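Local atomic coordinates of laccase (Uncultured bacterium, PDB entry 4F7K), a protein that probably oxidises phenolic and related substrates with molecular oxygen, acting as an extracellular laccase of the multicopper oxidase family. Residues G63-N68 with G357-E362; A210-P215 with A371-T376; F91-A96 with L119-P124; V59-L64 with F87-R92. All coordinates share one frame; numbering follows the deposited sequence.

Contact 1: residues G63-N68 with G357-E362; sequences GLRIDN and GHHFFE
Gly-63 O lies 3.3 Å from His-359 CE1, at the edge of the imidazole and in its plane. This is the tight part of the contact. The CB of His-359 points at the 63-68 loop, and the far end of its ring is anchored where NE2 bonds to Asp-212 O. ND1 is buried by the contact and has no polar partner in the model. Arg-65 CG passes ND1 at 4.1 Å, and the two side chains cross at about a right angle. The 63-68 loop follows strand 59-62 of the first cupredoxin-type domain, and 357-362 runs into strand 360-363 of the last. The contact therefore lies on the interface of these two domains, where multicopper oxidases hold the trinuclear copper site. Toward the partly exposed Arg-65 the packing gives way to water. One water accepts from His-359 N at 3.2 Å and, weakly, from Arg-65 NE at 3.4 Å. Arg-65 NH1 forms a salt bridge with Asp-95. Apart from this side, a second water bridges two buried residues: it donates to Leu-64 O at 2.9 Å and accepts a weak bond from Gly-357 N. Gly-357 O stands 3.8 Å from Arg-65 CA and is bonded by Asn-392 ND2.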
loop_
_atom_site.group_PDB
_atom_site.type_symbol
_atom_site.label_atom_id
_atom_site.label_comp_id
_atom_site.label_asym_id
_atom_site.label_seq_id
_atom_site.Cartn_x
_atom_site.Cartn_y
_atom_site.Cartn_z
ATOM N N GLY A 63 -2.486 -2.533 6.420
ATOM C CA GLY A 63 -3.863 -1.973 6.516
ATOM C C GLY A 63 -4.963 -2.889 7.049
ATOM O O GLY A 63 -6.138 -2.488 7.204
ATOM N N LEU A 64 -4.612 -4.126 7.346
ATOM C CA LEU A 64 -5.615 -5.061 7.835
ATOM C C LEU A 64 -5.855 -4.773 9.315
ATOM O O LEU A 64 -4.933 -4.826 10.118
ATOM C CB LEU A 64 -5.174 -6.515 7.598
ATOM C CG LEU A 64 -5.473 -7.221 6.256
ATOM C CD1 LEU A 64 -6.974 -7.244 5.944
ATOM C CD2 LEU A 64 -4.718 -6.636 5.065
ATOM N N ARG A 65 -7.099 -4.442 9.650
ATOM C CA ARG A 65 -7.534 -4.268 11.014
ATOM C C ARG A 65 -7.904 -5.647 11.528
ATOM O O ARG A 65 -9.103 -5.978 11.620
ATOM C CB ARG A 65 -8.789 -3.385 11.061
ATOM C CG ARG A 65 -8.611 -1.932 10.604
ATOM C CD ARG A 65 -9.946 -1.435 10.059
ATOM N NE ARG A 65 -10.599 -0.543 10.988
ATOM C CZ ARG A 65 -11.874 -0.176 10.931
ATOM N NH1 ARG A 65 -12.709 -0.629 9.990
ATOM N NH2 ARG A 65 -12.318 0.638 11.854
ATOM N N ILE A 66 -6.894 -6.447 11.862
ATOM C CA ILE A 66 -7.084 -7.886 12.129
ATOM C C ILE A 66 -6.588 -8.335 13.502
ATOM O O ILE A 66 -6.032 -7.535 14.267
ATOM C CB ILE A 66 -6.371 -8.746 11.055
ATOM C CG1 ILE A 66 -4.849 -8.486 11.062
ATOM C CG2 ILE A 66 -7.001 -8.511 9.690
ATOM C CD1 ILE A 66 -4.032 -9.449 10.177
ATOM N N ASP A 67 -6.783 -9.625 13.799
ATOM C CA ASP A 67 -6.220 -10.231 15.004
ATOM C C ASP A 67 -4.705 -9.975 15.085
ATOM O O ASP A 67 -3.948 -10.237 14.129
ATOM C CB ASP A 67 -6.553 -11.728 15.046
ATOM C CG ASP A 67 -5.788 -12.500 16.142
ATOM O OD1 ASP A 67 -5.180 -11.884 17.050
ATOM O OD2 ASP A 67 -5.811 -13.760 16.075
ATOM N N ASN A 68 -4.294 -9.449 16.235
ATOM C CA ASN A 68 -2.930 -9.009 16.495
ATOM C C ASN A 68 -1.891 -10.099 16.298
ATOM O O ASN A 68 -0.784 -9.808 15.874
ATOM C CB ASN A 68 -2.812 -8.426 17.915
ATOM C CG ASN A 68 -1.439 -7.773 18.193
ATOM O OD1 ASN A 68 -0.946 -6.937 17.407
ATOM N ND2 ASN A 68 -0.821 -8.155 19.310
ATOM N N GLY A 357 -2.620 -2.191 12.683
ATOM C CA GLY A 357 -3.852 -2.680 13.261
ATOM C C GLY A 357 -5.003 -1.686 13.335
ATOM O O GLY A 357 -6.059 -2.054 13.716
ATOM N N HIS A 358 -4.769 -0.453 12.908
ATOM C CA HIS A 358 -5.709 0.647 12.991
ATOM C C HIS A 358 -5.569 1.522 11.763
ATOM O O HIS A 358 -4.484 1.573 11.150
ATOM C CB HIS A 358 -5.364 1.500 14.213
ATOM C CG HIS A 358 -5.531 0.763 15.492
ATOM N ND1 HIS A 358 -4.609 -0.168 15.934
ATOM C CD2 HIS A 358 -6.563 0.743 16.380
ATOM C CE1 HIS A 358 -5.057 -0.702 17.062
ATOM N NE2 HIS A 358 -6.229 -0.154 17.364
ATOM N N HIS A 359 -6.679 2.160 11.387
ATOM C CA HIS A 359 -6.659 3.333 10.522
ATOM C C HIS A 359 -6.786 4.583 11.389
ATOM O O HIS A 359 -7.208 4.510 12.533
ATOM C CB HIS A 359 -7.782 3.276 9.485
ATOM C CG HIS A 359 -7.425 2.495 8.249
ATOM N ND1 HIS A 359 -7.244 1.124 8.251
ATOM C CD2 HIS A 359 -7.256 2.892 6.967
ATOM C CE1 HIS A 359 -6.946 0.717 7.029
ATOM N NE2 HIS A 359 -6.959 1.767 6.229
ATOM N N PHE A 360 -6.403 5.731 10.844
ATOM C CA PHE A 360 -6.432 6.986 11.584
ATOM C C PHE A 360 -6.765 8.143 10.655
ATOM O O PHE A 360 -6.531 8.051 9.436
ATOM C CB PHE A 360 -5.073 7.250 12.236
ATOM C CG PHE A 360 -3.927 7.263 11.258
ATOM C CD1 PHE A 360 -3.658 8.392 10.497
ATOM C CD2 PHE A 360 -3.132 6.129 11.084
ATOM C CE1 PHE A 360 -2.587 8.409 9.587
ATOM C CE2 PHE A 360 -2.073 6.135 10.167
ATOM C CZ PHE A 360 -1.807 7.288 9.415
ATOM N N PHE A 361 -7.285 9.230 11.235
ATOM C CA PHE A 361 -7.515 10.470 10.488
ATOM C C PHE A 361 -6.292 11.407 10.457
ATOM O O PHE A 361 -5.692 11.682 11.502
ATOM C CB PHE A 361 -8.687 11.248 11.080
ATOM C CG PHE A 361 -10.014 10.549 10.969
ATOM C CD1 PHE A 361 -10.781 10.652 9.805
ATOM C CD2 PHE A 361 -10.526 9.830 12.049
ATOM C CE1 PHE A 361 -12.030 10.028 9.712
ATOM C CE2 PHE A 361 -11.770 9.193 11.964
ATOM C CZ PHE A 361 -12.524 9.292 10.797
ATOM N N GLU A 362 -5.949 11.920 9.276
ATOM C CA GLU A 362 -5.057 13.074 9.219
ATOM C C GLU A 362 -5.893 14.320 9.586
ATOM O O GLU A 362 -7.100 14.370 9.314
ATOM C CB GLU A 362 -4.375 13.240 7.849
ATOM C CG GLU A 362 -3.526 12.007 7.337
ATOM C CD GLU A 362 -3.123 12.113 5.866
ATOM O OE1 GLU A 362 -3.844 12.754 5.095
ATOM O OE2 GLU A 362 -2.087 11.526 5.450
HETATM O O HOH W 1 -2.204 -4.405 10.910
HETATM O O HOH W 2 -9.018 1.381 13.363
#

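Contact 2: residues A210-P215 with A371-T376; sequences ALDGMP and ALRDTT
A buried salt bridge between Asp-212 and Arg-373 marks this contact between the second and third cupredoxin-type domains. Asp-212 sits in the type I' turn that closes the hairpin of strands 204-211 and 214-220. Its OD1 takes a bond from Arg-373 NH1 at 2.9 Å. The donor stands above the carboxylate plane, 54° out of it, while OD1 lies almost in the plane of the guanidinium. OD1 also accepts from Arg-232 N, so two donors grip it. Leu-211 CB covers one guanidinium face, 4.0 Å above the plane and offset toward the rim. Asp-212 OD2 is modelled 3.0 Å from Asp-374 N, but its position is less certain. Asp-374 would probably add a second negative charge nearby, offset by its salt bridge to Arg-232. Two separate apolar contacts flank the polar core: Met-214 CG meets Leu-372 CD2 at 4.0 Å, and Leu-211 CD1 meets Ala-371 CB at 4.3 Å. A water lies within hydrogen-bonding distance of both Met-214 O and Leu-372 O. Strand 214-220 is the edge of its sheet, and 204-211 lies between it and 232-239. The hairpin abuts strand 369-373, the edge of another sheet beside 360-363, and strand 375-378, which pairs with 351-355.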
loop_
_atom_site.group_PDB
_atom_site.type_symbol
_atom_site.label_atom_id
_atom_site.label_comp_id
_atom_site.label_asym_id
_atom_site.label_seq_id
_atom_site.Cartn_x
_atom_site.Cartn_y
_atom_site.Cartn_z
ATOM N N ALA A 210 -11.720 5.709 -3.074
ATOM C CA ALA A 210 -11.187 5.246 -1.778
ATOM C C ALA A 210 -9.720 5.619 -1.565
ATOM O O ALA A 210 -8.971 5.803 -2.524
ATOM C CB ALA A 210 -11.363 3.714 -1.627
ATOM N N LEU A 211 -9.325 5.747 -0.301
ATOM C CA LEU A 211 -7.902 5.863 0.039
ATOM C C LEU A 211 -7.536 4.848 1.119
ATOM O O LEU A 211 -8.276 4.688 2.112
ATOM C CB LEU A 211 -7.523 7.280 0.471
ATOM C CG LEU A 211 -7.915 8.424 -0.478
ATOM C CD1 LEU A 211 -7.930 9.767 0.255
ATOM C CD2 LEU A 211 -6.997 8.483 -1.695
ATOM N N ASP A 212 -6.399 4.170 0.919
ATOM C CA ASP A 212 -5.924 3.179 1.885
ATOM C C ASP A 212 -6.998 2.133 2.254
ATOM O O ASP A 212 -7.156 1.742 3.414
ATOM C CB ASP A 212 -5.351 3.864 3.116
ATOM C CG ASP A 212 -4.092 4.690 2.798
ATOM O OD1 ASP A 212 -3.640 4.689 1.637
ATOM O OD2 ASP A 212 -3.553 5.333 3.718
ATOM N N GLY A 213 -7.735 1.679 1.256
ATOM C CA GLY A 213 -8.754 0.658 1.499
ATOM C C GLY A 213 -10.033 1.204 2.100
ATOM O O GLY A 213 -10.961 0.445 2.327
ATOM N N MET A 214 -10.100 2.514 2.333
ATOM C CA MET A 214 -11.275 3.138 2.982
ATOM C C MET A 214 -12.022 4.088 2.066
ATOM O O MET A 214 -11.487 5.138 1.707
ATOM C CB MET A 214 -10.906 3.873 4.278
ATOM C CG MET A 214 -10.364 2.973 5.351
ATOM S SD MET A 214 -11.619 1.869 6.005
ATOM C CE MET A 214 -10.566 0.589 6.681
ATOM N N PRO A 215 -13.256 3.715 1.688
ATOM C CA PRO A 215 -14.159 4.514 0.852
ATOM C C PRO A 215 -14.380 5.922 1.407
ATOM O O PRO A 215 -14.507 6.093 2.618
ATOM C CB PRO A 215 -15.474 3.730 0.908
ATOM C CG PRO A 215 -15.064 2.345 1.216
ATOM C CD PRO A 215 -13.900 2.479 2.152
ATOM N N ALA A 371 -8.425 13.039 5.588
ATOM C CA ALA A 371 -8.287 11.665 5.092
ATOM C C ALA A 371 -8.113 10.671 6.222
ATOM O O ALA A 371 -7.402 10.921 7.196
ATOM C CB ALA A 371 -7.098 11.549 4.100
ATOM N N LEU A 372 -8.824 9.565 6.090
ATOM C CA LEU A 372 -8.682 8.431 6.955
ATOM C C LEU A 372 -7.767 7.494 6.191
ATOM O O LEU A 372 -8.053 7.111 5.050
ATOM C CB LEU A 372 -10.045 7.793 7.230
ATOM C CG LEU A 372 -10.025 6.479 8.005
ATOM C CD1 LEU A 372 -9.653 6.694 9.445
ATOM C CD2 LEU A 372 -11.390 5.815 7.949
ATOM N N ARG A 373 -6.651 7.158 6.825
ATOM C CA ARG A 373 -5.511 6.521 6.182
ATOM C C ARG A 373 -5.011 5.407 7.088
ATOM O O ARG A 373 -5.397 5.348 8.245
ATOM C CB ARG A 373 -4.369 7.554 6.054
ATOM C CG ARG A 373 -4.506 8.610 4.943
ATOM C CD ARG A 373 -3.878 8.023 3.645
ATOM N NE ARG A 373 -3.849 9.005 2.585
ATOM C CZ ARG A 373 -3.705 8.749 1.295
ATOM N NH1 ARG A 373 -3.564 7.498 0.825
ATOM N NH2 ARG A 373 -3.709 9.794 0.467
ATOM N N ASP A 374 -4.131 4.541 6.586
ATOM C CA ASP A 374 -3.384 3.687 7.487
ATOM C C ASP A 374 -1.875 4.016 7.398
ATOM O O ASP A 374 -1.080 3.511 8.201
ATOM C CB ASP A 374 -3.716 2.180 7.290
ATOM C CG ASP A 374 -3.430 1.674 5.877
ATOM O OD1 ASP A 374 -2.342 2.011 5.322
ATOM O OD2 ASP A 374 -4.294 0.919 5.320
ATOM N N THR A 375 -1.519 4.903 6.465
ATOM C CA THR A 375 -0.143 5.285 6.217
ATOM C C THR A 375 -0.150 6.750 5.865
ATOM O O THR A 375 -0.920 7.173 4.996
ATOM C CB THR A 375 0.423 4.531 4.968
ATOM O OG1 THR A 375 0.216 3.124 5.109
ATOM C CG2 THR A 375 1.904 4.804 4.737
ATOM N N THR A 376 0.731 7.516 6.484
ATOM C CA THR A 376 0.789 8.920 6.202
ATOM C C THR A 376 2.211 9.395 5.920
ATOM O O THR A 376 3.147 8.602 5.959
ATOM C CB THR A 376 0.103 9.747 7.298
ATOM O OG1 THR A 376 0.034 11.100 6.870
ATOM C CG2 THR A 376 0.811 9.632 8.644
HETATM O O HOH W 3 -10.129 6.925 3.166
#

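Contact 3: residues F91-A96 with L119-P124; sequences FRAPDA and LIVEEP
Val-121 holds CG1 anti to its backbone N (chi1 -173°), which sets that methyl 3.2 Å from Asp-95 O. The other methyl, CG2, meets Ala-93 CB at 3.6 Å. Phe-91 has CG between its backbone N and carbonyl carbon (chi1 52°), and the ring carries CZ to within 4.3 Å of Leu-119 CD1. That methyl lies at the ring edge, near its plane. Beyond Val-121 the backbones come close. Ala-96 CA makes a CA-H...O contact with Val-121 O at 3.4 Å. Ala-96 CB then rests on Glu-123, 3.8 Å from its CG. The glutamate carboxylate forms a salt bridge with Arg-185. Asp-95 has its own salt-bridge partner in Arg-65. An alanine in place of Val-121 would probably open a gap beside Ala-93 CB and weaken the packing under the 91-96 segment, since both methyls that meet Ala-93 and Asp-95 O would be gone. Phe-45, from strand 44-51, packs against Ala-93, Leu-119 and Val-121. The 91-96 segment leaves strand 86-92 in one sheet and leads into strand 97-103 in the other, where 116-122 is one of its neighbours. Such a crossing from sheet to sheet over a hydrophobic core belongs to the cupredoxin beta sandwich, here that of the first domain.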
loop_
_atom_site.group_PDB
_atom_site.type_symbol
_atom_site.label_atom_id
_atom_site.label_comp_id
_atom_site.label_asym_id
_atom_site.label_seq_id
_atom_site.Cartn_x
_atom_site.Cartn_y
_atom_site.Cartn_z
ATOM N N PHE A 91 -6.827 -15.025 9.337
ATOM C CA PHE A 91 -7.604 -13.903 9.851
ATOM C C PHE A 91 -8.808 -13.610 8.964
ATOM O O PHE A 91 -8.789 -13.863 7.744
ATOM C CB PHE A 91 -6.717 -12.654 9.923
ATOM C CG PHE A 91 -6.014 -12.357 8.633
ATOM C CD1 PHE A 91 -6.594 -11.525 7.692
ATOM C CD2 PHE A 91 -4.772 -12.928 8.354
ATOM C CE1 PHE A 91 -5.955 -11.268 6.500
ATOM C CE2 PHE A 91 -4.124 -12.669 7.165
ATOM C CZ PHE A 91 -4.706 -11.844 6.239
ATOM N N ARG A 92 -9.851 -13.074 9.596
ATOM C CA ARG A 92 -11.027 -12.550 8.899
ATOM C C ARG A 92 -10.702 -11.126 8.451
ATOM O O ARG A 92 -10.129 -10.352 9.222
ATOM C CB ARG A 92 -12.266 -12.581 9.807
ATOM C CG ARG A 92 -12.852 -13.995 10.000
ATOM C CD ARG A 92 -14.282 -13.999 10.616
ATOM N NE ARG A 92 -14.771 -15.352 10.935
ATOM C CZ ARG A 92 -15.379 -16.158 10.067
ATOM N NH1 ARG A 92 -15.590 -15.756 8.817
ATOM N NH2 ARG A 92 -15.788 -17.371 10.451
ATOM N N ALA A 93 -11.015 -10.786 7.205
ATOM C CA ALA A 93 -10.820 -9.417 6.733
ATOM C C ALA A 93 -12.136 -8.665 6.872
ATOM O O ALA A 93 -13.134 -9.041 6.258
ATOM C CB ALA A 93 -10.306 -9.392 5.290
ATOM N N PRO A 94 -12.166 -7.623 7.718
ATOM C CA PRO A 94 -13.451 -7.000 8.034
ATOM C C PRO A 94 -13.781 -5.802 7.128
ATOM O O PRO A 94 -14.920 -5.328 7.130
ATOM C CB PRO A 94 -13.245 -6.538 9.486
ATOM C CG PRO A 94 -11.764 -6.138 9.492
ATOM C CD PRO A 94 -11.067 -7.070 8.539
ATOM N N ASP A 95 -12.796 -5.293 6.389
ATOM C CA ASP A 95 -13.036 -4.138 5.515
ATOM C C ASP A 95 -12.807 -4.424 4.066
ATOM O O ASP A 95 -11.793 -5.029 3.694
ATOM C CB ASP A 95 -12.179 -2.941 5.896
ATOM C CG ASP A 95 -12.152 -2.709 7.354
ATOM O OD1 ASP A 95 -13.220 -2.450 7.930
ATOM O OD2 ASP A 95 -11.056 -2.820 7.935
ATOM N N ALA A 96 -13.730 -3.945 3.245
ATOM C CA ALA A 96 -13.614 -4.100 1.812
ATOM C C ALA A 96 -12.590 -3.099 1.295
ATOM O O ALA A 96 -12.654 -1.920 1.626
ATOM C CB ALA A 96 -14.950 -3.891 1.133
ATOM N N LEU A 119 -3.433 -7.463 -1.797
ATOM C CA LEU A 119 -4.467 -8.183 -1.085
ATOM C C LEU A 119 -5.780 -7.423 -1.287
ATOM O O LEU A 119 -5.925 -6.300 -0.819
ATOM C CB LEU A 119 -4.116 -8.298 0.412
ATOM C CG LEU A 119 -5.038 -9.184 1.277
ATOM C CD1 LEU A 119 -4.284 -9.815 2.416
ATOM C CD2 LEU A 119 -6.266 -8.442 1.807
ATOM N N ILE A 120 -6.716 -8.059 -1.994
ATOM C CA ILE A 120 -7.997 -7.486 -2.303
ATOM C C ILE A 120 -9.112 -8.124 -1.457
ATOM O O ILE A 120 -9.331 -9.341 -1.489
ATOM C CB ILE A 120 -8.306 -7.570 -3.818
ATOM C CG1 ILE A 120 -7.146 -7.000 -4.662
ATOM C CG2 ILE A 120 -9.586 -6.819 -4.133
ATOM C CD1 ILE A 120 -6.798 -5.519 -4.381
ATOM N N VAL A 121 -9.782 -7.294 -0.663
ATOM C CA VAL A 121 -10.995 -7.715 0.051
ATOM C C VAL A 121 -12.218 -7.155 -0.683
ATOM O O VAL A 121 -12.388 -5.957 -0.771
ATOM C CB VAL A 121 -11.010 -7.223 1.498
ATOM C CG1 VAL A 121 -12.207 -7.839 2.246
ATOM C CG2 VAL A 121 -9.710 -7.556 2.217
ATOM N N GLU A 122 -13.042 -8.042 -1.235
ATOM C CA GLU A 122 -14.127 -7.664 -2.132
ATOM C C GLU A 122 -15.353 -7.168 -1.374
ATOM O O GLU A 122 -15.631 -7.664 -0.285
ATOM C CB GLU A 122 -14.557 -8.868 -2.945
ATOM C CG GLU A 122 -13.451 -9.526 -3.760
ATOM C CD GLU A 122 -13.991 -10.754 -4.450
ATOM O OE1 GLU A 122 -15.232 -10.786 -4.681
ATOM O OE2 GLU A 122 -13.211 -11.682 -4.737
ATOM N N GLU A 123 -16.073 -6.194 -1.949
ATOM C CA GLU A 123 -17.352 -5.759 -1.405
ATOM C C GLU A 123 -18.329 -6.908 -1.670
ATOM O O GLU A 123 -18.171 -7.614 -2.667
ATOM C CB GLU A 123 -17.866 -4.495 -2.110
ATOM C CG GLU A 123 -17.050 -3.229 -1.915
ATOM C CD GLU A 123 -15.849 -3.115 -2.880
ATOM O OE1 GLU A 123 -15.968 -3.545 -4.061
ATOM O OE2 GLU A 123 -14.796 -2.573 -2.449
ATOM N N PRO A 124 -19.332 -7.106 -0.783
ATOM C CA PRO A 124 -20.384 -8.104 -1.043
ATOM C C PRO A 124 -21.070 -7.911 -2.397
ATOM O O PRO A 124 -21.356 -8.892 -3.066
ATOM C CB PRO A 124 -21.374 -7.888 0.108
ATOM C CG PRO A 124 -21.070 -6.545 0.643
ATOM C CD PRO A 124 -19.568 -6.428 0.500
#

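Contact 4: residues V59-L64 with F87-R92; sequences VHWHGL and FEYSFR
Trp-61, Tyr-89 and Phe-91 form an aromatic cluster between the two sheets of the first cupredoxin-type domain. The indole turns its edge to the face of Tyr-89, with the planes at 70°. Trp-61 NE1 comes to 3.3 Å from Tyr-89 CD1, and Trp-61 CZ2 to 3.4 Å from Tyr-89 CG. Phe-91 CE2 stands 3.8 Å above the centre of one indole face. Val-59 CG1 covers the opposite face toward its rim. Leu-64 CG adds a contact to Phe-91 CE1 at 4.1 Å. The Tyr-89 hydroxyl accepts a straight bond from Val-59 N, 3.1 Å from OH, and also bonds to Gln-78 OE1. A phenylalanine at Tyr-89 would probably leave Val-59 N and Gln-78 OE1 without this mate. Trp-61 is the middle residue of a His-X-His pattern. In multicopper oxidases such histidine pairs serve the trinuclear copper site, and here the tryptophan points into the core while His-60 points away from it.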
loop_
_atom_site.group_PDB
_atom_site.type_symbol
_atom_site.label_atom_id
_atom_site.label_comp_id
_atom_site.label_asym_id
_atom_site.label_seq_id
_atom_site.Cartn_x
_atom_site.Cartn_y
_atom_site.Cartn_z
ATOM N N VAL A 59 5.461 -11.957 7.437
ATOM C CA VAL A 59 4.642 -11.185 6.509
ATOM C C VAL A 59 3.679 -10.224 7.234
ATOM O O VAL A 59 2.969 -10.634 8.153
ATOM C CB VAL A 59 3.853 -12.087 5.550
ATOM C CG1 VAL A 59 3.057 -11.227 4.549
ATOM C CG2 VAL A 59 4.814 -13.037 4.756
ATOM N N HIS A 60 3.709 -8.940 6.845
ATOM C CA HIS A 60 2.777 -7.940 7.363
ATOM C C HIS A 60 1.644 -7.733 6.353
ATOM O O HIS A 60 1.882 -7.620 5.164
ATOM C CB HIS A 60 3.485 -6.620 7.696
ATOM C CG HIS A 60 2.563 -5.545 8.171
ATOM N ND1 HIS A 60 1.675 -5.737 9.210
ATOM C CD2 HIS A 60 2.392 -4.263 7.764
ATOM C CE1 HIS A 60 0.977 -4.630 9.409
ATOM N NE2 HIS A 60 1.401 -3.716 8.555
ATOM N N TRP A 61 0.413 -7.730 6.835
ATOM C CA TRP A 61 -0.756 -7.498 6.010
ATOM C C TRP A 61 -1.084 -6.022 6.227
ATOM O O TRP A 61 -1.677 -5.650 7.235
ATOM C CB TRP A 61 -1.901 -8.478 6.387
ATOM C CG TRP A 61 -1.335 -9.825 6.640
ATOM C CD1 TRP A 61 -0.875 -10.307 7.831
ATOM C CD2 TRP A 61 -1.030 -10.832 5.653
ATOM N NE1 TRP A 61 -0.351 -11.571 7.664
ATOM C CE2 TRP A 61 -0.421 -11.912 6.335
ATOM C CE3 TRP A 61 -1.256 -10.940 4.272
ATOM C CZ2 TRP A 61 0.006 -13.076 5.676
ATOM C CZ3 TRP A 61 -0.856 -12.111 3.613
ATOM C CH2 TRP A 61 -0.222 -13.158 4.319
ATOM N N HIS A 62 -0.692 -5.205 5.255
ATOM C CA HIS A 62 -0.625 -3.745 5.384
ATOM C C HIS A 62 -1.994 -3.055 5.299
ATOM O O HIS A 62 -2.612 -3.033 4.241
ATOM C CB HIS A 62 0.351 -3.182 4.317
ATOM C CG HIS A 62 0.778 -1.772 4.597
ATOM N ND1 HIS A 62 2.076 -1.440 4.888
ATOM C CD2 HIS A 62 0.067 -0.617 4.680
ATOM C CE1 HIS A 62 2.160 -0.139 5.129
ATOM N NE2 HIS A 62 0.957 0.386 4.987
ATOM N N GLY A 63 -2.486 -2.533 6.420
ATOM C CA GLY A 63 -3.863 -1.973 6.516
ATOM C C GLY A 63 -4.963 -2.889 7.049
ATOM O O GLY A 63 -6.138 -2.488 7.204
ATOM N N LEU A 64 -4.612 -4.126 7.346
ATOM C CA LEU A 64 -5.615 -5.061 7.835
ATOM C C LEU A 64 -5.855 -4.773 9.315
ATOM O O LEU A 64 -4.933 -4.826 10.118
ATOM C CB LEU A 64 -5.174 -6.515 7.598
ATOM C CG LEU A 64 -5.473 -7.221 6.256
ATOM C CD1 LEU A 64 -6.974 -7.244 5.944
ATOM C CD2 LEU A 64 -4.718 -6.636 5.065
ATOM N N PHE A 87 4.690 -20.544 8.774
ATOM C CA PHE A 87 3.789 -19.848 9.670
ATOM C C PHE A 87 2.412 -19.850 9.038
ATOM O O PHE A 87 2.239 -19.546 7.859
ATOM C CB PHE A 87 4.228 -18.388 9.911
ATOM C CG PHE A 87 3.557 -17.749 11.095
ATOM C CD1 PHE A 87 4.167 -17.770 12.352
ATOM C CD2 PHE A 87 2.307 -17.135 10.968
ATOM C CE1 PHE A 87 3.542 -17.200 13.456
ATOM C CE2 PHE A 87 1.679 -16.570 12.068
ATOM C CZ PHE A 87 2.298 -16.592 13.310
ATOM N N GLU A 88 1.427 -20.161 9.852
ATOM C CA GLU A 88 0.057 -20.199 9.394
ATOM C C GLU A 88 -0.609 -18.851 9.696
ATOM O O GLU A 88 -0.814 -18.494 10.871
ATOM C CB GLU A 88 -0.670 -21.344 10.117
ATOM C CG GLU A 88 -1.774 -21.983 9.300
ATOM C CD GLU A 88 -1.359 -23.309 8.665
ATOM O OE1 GLU A 88 -1.856 -24.374 9.108
ATOM O OE2 GLU A 88 -0.536 -23.281 7.731
ATOM N N TYR A 89 -0.899 -18.076 8.654
ATOM C CA TYR A 89 -1.642 -16.817 8.869
ATOM C C TYR A 89 -3.116 -17.020 8.616
ATOM O O TYR A 89 -3.533 -17.389 7.514
ATOM C CB TYR A 89 -1.135 -15.674 7.989
ATOM C CG TYR A 89 0.246 -15.200 8.360
ATOM C CD1 TYR A 89 0.429 -14.290 9.414
ATOM C CD2 TYR A 89 1.385 -15.665 7.657
ATOM C CE1 TYR A 89 1.712 -13.832 9.770
ATOM C CE2 TYR A 89 2.680 -15.217 8.019
ATOM C CZ TYR A 89 2.821 -14.302 9.071
ATOM O OH TYR A 89 4.064 -13.851 9.417
ATOM N N SER A 90 -3.915 -16.762 9.626
ATOM C CA SER A 90 -5.339 -16.943 9.472
ATOM C C SER A 90 -6.139 -15.824 10.144
ATOM O O SER A 90 -6.131 -15.695 11.363
ATOM C CB SER A 90 -5.742 -18.318 9.989
ATOM O OG SER A 90 -7.126 -18.326 10.241
ATOM N N PHE A 91 -6.827 -15.025 9.337
ATOM C CA PHE A 91 -7.604 -13.903 9.851
ATOM C C PHE A 91 -8.808 -13.610 8.964
ATOM O O PHE A 91 -8.789 -13.863 7.744
ATOM C CB PHE A 91 -6.717 -12.654 9.923
ATOM C CG PHE A 91 -6.014 -12.357 8.633
ATOM C CD1 PHE A 91 -6.594 -11.525 7.692
ATOM C CD2 PHE A 91 -4.772 -12.928 8.354
ATOM C CE1 PHE A 91 -5.955 -11.268 6.500
ATOM C CE2 PHE A 91 -4.124 -12.669 7.165
ATOM C CZ PHE A 91 -4.706 -11.844 6.239
ATOM N N ARG A 92 -9.851 -13.074 9.596
ATOM C CA ARG A 92 -11.027 -12.550 8.899
ATOM C C ARG A 92 -10.702 -11.126 8.451
ATOM O O ARG A 92 -10.129 -10.352 9.222
ATOM C CB ARG A 92 -12.266 -12.581 9.807
ATOM C CG ARG A 92 -12.852 -13.995 10.000
ATOM C CD ARG A 92 -14.282 -13.999 10.616
ATOM N NE ARG A 92 -14.771 -15.352 10.935
ATOM C CZ ARG A 92 -15.379 -16.158 10.067
ATOM N NH1 ARG A 92 -15.590 -15.756 8.817
ATOM N NH2 ARG A 92 -15.788 -17.371 10.451
#

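How the contacts relate
Contacts 3 and 4 lie in the first cupredoxin-type domain, with centres about 12 Å apart. They share Phe-91 and Arg-92 of strand 86-92, and Leu-119 packs on Trp-61. Contact 1 starts from a segment that overlaps contact 4, sharing Gly-63 and Leu-64, but reaches across to the last domain. Contact 2 opens later in the chain and ties the middle domain to the last. Its centre is about 10 Å from that of contact 1, and both reach one sheet. The largest separation of centres is about 18 Å, between contacts 2 and 4, yet Thr-375 OG1 probably bonds His-62 NE2 there. The first and middle domains are thus each tied to the last.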